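Local coordinates for putative alpha KG dependent 2,4-D dioxygenase (Burkholderia xenovorans, PDB 5J92), which binds iron(II) and probably acts as a 2-oxoglutarate-dependent dioxygenase of the TfdA family, at residues P49-L63 against V258-M270. Sequence-based numbering, arbitrary orientation.
Sequences PVLIFPRQYIDDDQL and VRDLVMWDNRALM
Arg259 lies over one face of the Tyr57 ring and ends at the carbonyl of Ile58, and its side chain illustrates how one long residue can serve apolar and polar partners in turn. Its CB rests near the backbone N and O of Gln56. CG then comes down over the centre of the Tyr57 ring, 3.5 Å from the centroid and 12° off the ring normal, a CH-pi contact. A bend at chi2 (-60°) turns the chain across that face, bringing CD within 3.5 Å of Gln56 O and NE above the rim of the same face, nearest CD2. At the tip NH1 reaches Ile58 O, which lies in the guanidinium plane, through a weak bond of 3.1 Å; Tyr140 adds a cation-pi contact. The backbone of Arg259 takes part as well, its O accepting from Gln56 N at 2.9 Å.

From here strands 50-53 and 261-265 run antiparallel at 165°. Leu51 and Met263 form a hydrogen-bonded pair, with Leu51 N to Met263 O at 2.7 Å and nearly straight. On their face, under helix 35-47, Met263 SD meets the Phe53 ring at its edge, 4.0 Å from CE1, a Met-aromatic contact. On the other, Val50 CG2 touches Leu269 CD1 at 3.7 Å, and Trp264 extends toward the iron ligands Asp124 and His271. Strand 261-265, leading to the strand of His271, is consistent with the double-stranded beta-helix of TauD/TfdA-type dioxygenases, whose larger sheet 50-53 extends on the N-terminal side.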
# COMPACT_ATOMS: atom_id res chain seq x y z
N PRO A 49 5.20 22.98 0.47
CA PRO A 49 6.08 22.35 1.48
C PRO A 49 7.34 21.70 0.91
O PRO A 49 8.23 21.32 1.71
CB PRO A 49 5.16 21.31 2.15
CG PRO A 49 4.07 21.08 1.18
CD PRO A 49 3.87 22.37 0.43
N VAL A 50 7.46 21.56 -0.41
CA VAL A 50 8.68 21.10 -1.08
C VAL A 50 9.23 22.28 -1.87
O VAL A 50 8.55 22.81 -2.76
CB VAL A 50 8.45 19.90 -2.01
CG1 VAL A 50 9.79 19.48 -2.69
CG2 VAL A 50 7.81 18.72 -1.28
N LEU A 51 10.45 22.71 -1.53
CA LEU A 51 11.13 23.79 -2.22
C LEU A 51 12.42 23.26 -2.84
O LEU A 51 13.21 22.56 -2.17
CB LEU A 51 11.43 24.96 -1.27
CG LEU A 51 10.23 25.70 -0.66
CD1 LEU A 51 10.68 26.76 0.33
CD2 LEU A 51 9.40 26.35 -1.76
N ILE A 52 12.63 23.60 -4.10
CA ILE A 52 13.75 23.12 -4.91
C ILE A 52 14.60 24.32 -5.28
O ILE A 52 14.12 25.26 -5.93
CB ILE A 52 13.26 22.42 -6.19
CG1 ILE A 52 12.32 21.27 -5.84
CG2 ILE A 52 14.43 21.99 -7.04
CD1 ILE A 52 11.17 21.16 -6.81
N PHE A 53 15.87 24.30 -4.88
CA PHE A 53 16.81 25.35 -5.26
C PHE A 53 17.77 24.77 -6.29
O PHE A 53 18.67 23.99 -5.93
CB PHE A 53 17.56 25.88 -4.03
CG PHE A 53 16.66 26.33 -2.91
CD1 PHE A 53 16.19 25.43 -1.96
CD2 PHE A 53 16.27 27.66 -2.80
CE1 PHE A 53 15.36 25.83 -0.93
CE2 PHE A 53 15.45 28.08 -1.76
CZ PHE A 53 14.99 27.17 -0.83
N PRO A 54 17.61 25.08 -7.57
CA PRO A 54 18.45 24.45 -8.60
C PRO A 54 19.90 24.90 -8.52
O PRO A 54 20.21 26.01 -8.08
CB PRO A 54 17.81 24.90 -9.92
CG PRO A 54 16.41 25.34 -9.56
CD PRO A 54 16.53 25.91 -8.16
N ARG A 55 20.79 24.01 -8.95
CA ARG A 55 22.18 24.35 -9.28
C ARG A 55 22.90 25.04 -8.12
O ARG A 55 23.46 26.13 -8.25
CB ARG A 55 22.22 25.21 -10.56
CG ARG A 55 21.67 24.46 -11.78
CD ARG A 55 21.41 25.36 -13.01
NE ARG A 55 20.12 26.07 -12.93
CZ ARG A 55 18.95 25.57 -13.33
NH1 ARG A 55 17.84 26.29 -13.21
NH2 ARG A 55 18.88 24.35 -13.85
N GLN A 56 22.89 24.38 -6.96
CA GLN A 56 23.54 24.88 -5.76
C GLN A 56 24.83 24.08 -5.57
O GLN A 56 24.84 23.01 -4.96
CB GLN A 56 22.63 24.76 -4.54
CG GLN A 56 21.39 25.64 -4.60
CD GLN A 56 21.72 27.10 -4.74
OE1 GLN A 56 22.65 27.61 -4.11
NE2 GLN A 56 20.97 27.80 -5.58
N TYR A 57 25.94 24.63 -6.07
CA TYR A 57 27.25 23.99 -5.94
C TYR A 57 27.90 24.44 -4.63
O TYR A 57 28.85 25.22 -4.59
CB TYR A 57 28.12 24.32 -7.15
CG TYR A 57 27.73 23.55 -8.39
CD1 TYR A 57 26.68 23.98 -9.20
CD2 TYR A 57 28.40 22.39 -8.76
CE1 TYR A 57 26.31 23.28 -10.33
CE2 TYR A 57 28.03 21.68 -9.89
CZ TYR A 57 26.99 22.12 -10.67
OH TYR A 57 26.62 21.42 -11.80
N ILE A 58 27.36 23.91 -3.53
CA ILE A 58 27.81 24.30 -2.19
C ILE A 58 28.38 23.09 -1.46
O ILE A 58 27.98 21.94 -1.70
CB ILE A 58 26.65 24.92 -1.39
CG1 ILE A 58 25.53 23.89 -1.22
CG2 ILE A 58 26.13 26.16 -2.10
CD1 ILE A 58 24.40 24.38 -0.38
N ASP A 59 29.32 23.34 -0.55
CA ASP A 59 29.87 22.25 0.24
C ASP A 59 28.98 21.96 1.46
O ASP A 59 27.95 22.60 1.68
CB ASP A 59 31.31 22.53 0.65
CG ASP A 59 31.47 23.78 1.52
OD1 ASP A 59 30.51 24.21 2.20
OD2 ASP A 59 32.59 24.33 1.54
N ASP A 60 29.40 20.98 2.27
CA ASP A 60 28.57 20.53 3.38
C ASP A 60 28.44 21.59 4.46
O ASP A 60 27.38 21.73 5.08
CB ASP A 60 29.13 19.23 3.96
CG ASP A 60 28.89 18.06 3.05
OD1 ASP A 60 28.07 18.19 2.11
OD2 ASP A 60 29.48 16.98 3.28
N ASP A 61 29.52 22.33 4.73
CA ASP A 61 29.42 23.42 5.70
C ASP A 61 28.35 24.41 5.28
O ASP A 61 27.52 24.83 6.10
CB ASP A 61 30.76 24.13 5.85
CG ASP A 61 31.78 23.30 6.59
OD1 ASP A 61 31.35 22.38 7.33
OD2 ASP A 61 32.99 23.57 6.44
N GLN A 62 28.32 24.78 4.00
CA GLN A 62 27.34 25.75 3.55
C GLN A 62 25.94 25.16 3.55
O GLN A 62 24.97 25.85 3.89
CB GLN A 62 27.74 26.29 2.18
CG GLN A 62 29.05 27.06 2.25
CD GLN A 62 29.71 27.21 0.90
OE1 GLN A 62 29.44 26.43 -0.02
NE2 GLN A 62 30.61 28.18 0.78
N LEU A 63 25.81 23.87 3.22
CA LEU A 63 24.50 23.22 3.31
C LEU A 63 23.98 23.22 4.74
O LEU A 63 22.82 23.56 5.00
CB LEU A 63 24.60 21.78 2.81
CG LEU A 63 23.34 20.94 3.00
CD1 LEU A 63 22.19 21.50 2.19
CD2 LEU A 63 23.61 19.46 2.66
N VAL A 258 21.21 17.27 -11.19
CA VAL A 258 22.45 17.41 -10.44
C VAL A 258 22.47 18.75 -9.73
O VAL A 258 22.15 19.79 -10.31
CB VAL A 258 23.66 17.23 -11.37
CG1 VAL A 258 24.95 17.71 -10.69
CG2 VAL A 258 23.81 15.76 -11.77
N ARG A 259 22.82 18.72 -8.44
CA ARG A 259 22.94 19.88 -7.55
C ARG A 259 21.61 20.60 -7.31
O ARG A 259 21.61 21.79 -6.94
CB ARG A 259 23.99 20.87 -8.06
CG ARG A 259 25.43 20.36 -7.96
CD ARG A 259 25.82 20.04 -6.53
NE ARG A 259 27.23 19.67 -6.48
CZ ARG A 259 28.05 19.92 -5.47
NH1 ARG A 259 27.61 20.55 -4.39
NH2 ARG A 259 29.32 19.55 -5.55
N ASP A 260 20.49 19.89 -7.47
CA ASP A 260 19.25 20.32 -6.87
C ASP A 260 19.43 20.31 -5.35
O ASP A 260 19.90 19.32 -4.78
CB ASP A 260 18.11 19.36 -7.21
CG ASP A 260 17.42 19.65 -8.54
OD1 ASP A 260 17.70 20.66 -9.20
OD2 ASP A 260 16.56 18.82 -8.90
N LEU A 261 19.04 21.39 -4.69
CA LEU A 261 18.85 21.38 -3.24
C LEU A 261 17.35 21.34 -2.99
O LEU A 261 16.64 22.30 -3.31
CB LEU A 261 19.50 22.59 -2.58
CG LEU A 261 19.88 22.50 -1.10
CD1 LEU A 261 20.45 23.82 -0.63
CD2 LEU A 261 18.70 22.13 -0.22
N VAL A 262 16.87 20.24 -2.42
CA VAL A 262 15.45 20.06 -2.16
C VAL A 262 15.24 20.11 -0.65
O VAL A 262 15.87 19.35 0.10
CB VAL A 262 14.90 18.76 -2.75
CG1 VAL A 262 13.42 18.59 -2.37
CG2 VAL A 262 15.07 18.76 -4.27
N MET A 263 14.39 21.03 -0.23
CA MET A 263 14.04 21.26 1.16
C MET A 263 12.56 20.97 1.32
O MET A 263 11.74 21.47 0.53
CB MET A 263 14.38 22.71 1.54
CG MET A 263 13.62 23.32 2.69
SD MET A 263 14.04 25.08 2.74
CE MET A 263 13.28 25.56 4.29
N TRP A 264 12.20 20.09 2.27
CA TRP A 264 10.80 19.73 2.45
C TRP A 264 10.40 19.77 3.91
O TRP A 264 11.20 19.50 4.82
CB TRP A 264 10.46 18.36 1.81
CG TRP A 264 10.99 17.12 2.50
CD1 TRP A 264 10.39 16.40 3.50
CD2 TRP A 264 12.22 16.46 2.22
NE1 TRP A 264 11.19 15.33 3.87
CE2 TRP A 264 12.32 15.34 3.09
CE3 TRP A 264 13.26 16.70 1.32
CZ2 TRP A 264 13.40 14.47 3.07
CZ3 TRP A 264 14.35 15.83 1.31
CH2 TRP A 264 14.40 14.73 2.18
N ASP A 265 9.14 20.15 4.13
CA ASP A 265 8.57 20.35 5.46
C ASP A 265 7.89 19.06 5.89
O ASP A 265 6.81 18.71 5.40
CB ASP A 265 7.61 21.55 5.42
CG ASP A 265 7.13 21.98 6.81
OD1 ASP A 265 7.28 21.20 7.78
OD2 ASP A 265 6.61 23.12 6.92
N ASN A 266 8.53 18.32 6.79
CA ASN A 266 7.96 17.07 7.29
C ASN A 266 6.64 17.27 8.03
O ASN A 266 5.89 16.31 8.20
CB ASN A 266 8.97 16.35 8.18
CG ASN A 266 10.19 15.88 7.41
OD1 ASN A 266 10.13 14.86 6.75
ND2 ASN A 266 11.28 16.62 7.49
N ARG A 267 6.35 18.50 8.47
CA ARG A 267 5.11 18.78 9.19
C ARG A 267 3.88 18.72 8.30
O ARG A 267 2.76 18.74 8.83
CB ARG A 267 5.19 20.16 9.85
CG ARG A 267 6.36 20.31 10.81
CD ARG A 267 6.56 21.75 11.26
NE ARG A 267 6.99 22.62 10.16
CZ ARG A 267 7.40 23.87 10.33
NH1 ARG A 267 7.43 24.39 11.56
NH2 ARG A 267 7.78 24.60 9.29
N ALA A 268 4.05 18.64 6.97
CA ALA A 268 2.94 18.63 6.04
C ALA A 268 3.01 17.48 5.04
O ALA A 268 2.18 17.42 4.13
CB ALA A 268 2.88 19.95 5.26
N LEU A 269 3.98 16.58 5.16
CA LEU A 269 4.24 15.64 4.09
C LEU A 269 4.57 14.26 4.62
O LEU A 269 4.92 14.08 5.78
CB LEU A 269 5.42 16.09 3.21
CG LEU A 269 5.30 17.42 2.50
CD1 LEU A 269 6.66 17.92 2.15
CD2 LEU A 269 4.44 17.20 1.24
N MET A 270 4.47 13.31 3.70
CA MET A 270 5.21 12.07 3.73
C MET A 270 6.08 12.09 2.49
O MET A 270 5.80 12.81 1.52
CB MET A 270 4.30 10.84 3.73
CG MET A 270 3.73 10.47 5.11
SD MET A 270 3.01 8.82 5.14
CE MET A 270 1.88 8.90 3.77
O HOH W 1 10.00 23.29 2.58
O HOH W 2 19.94 21.50 -10.21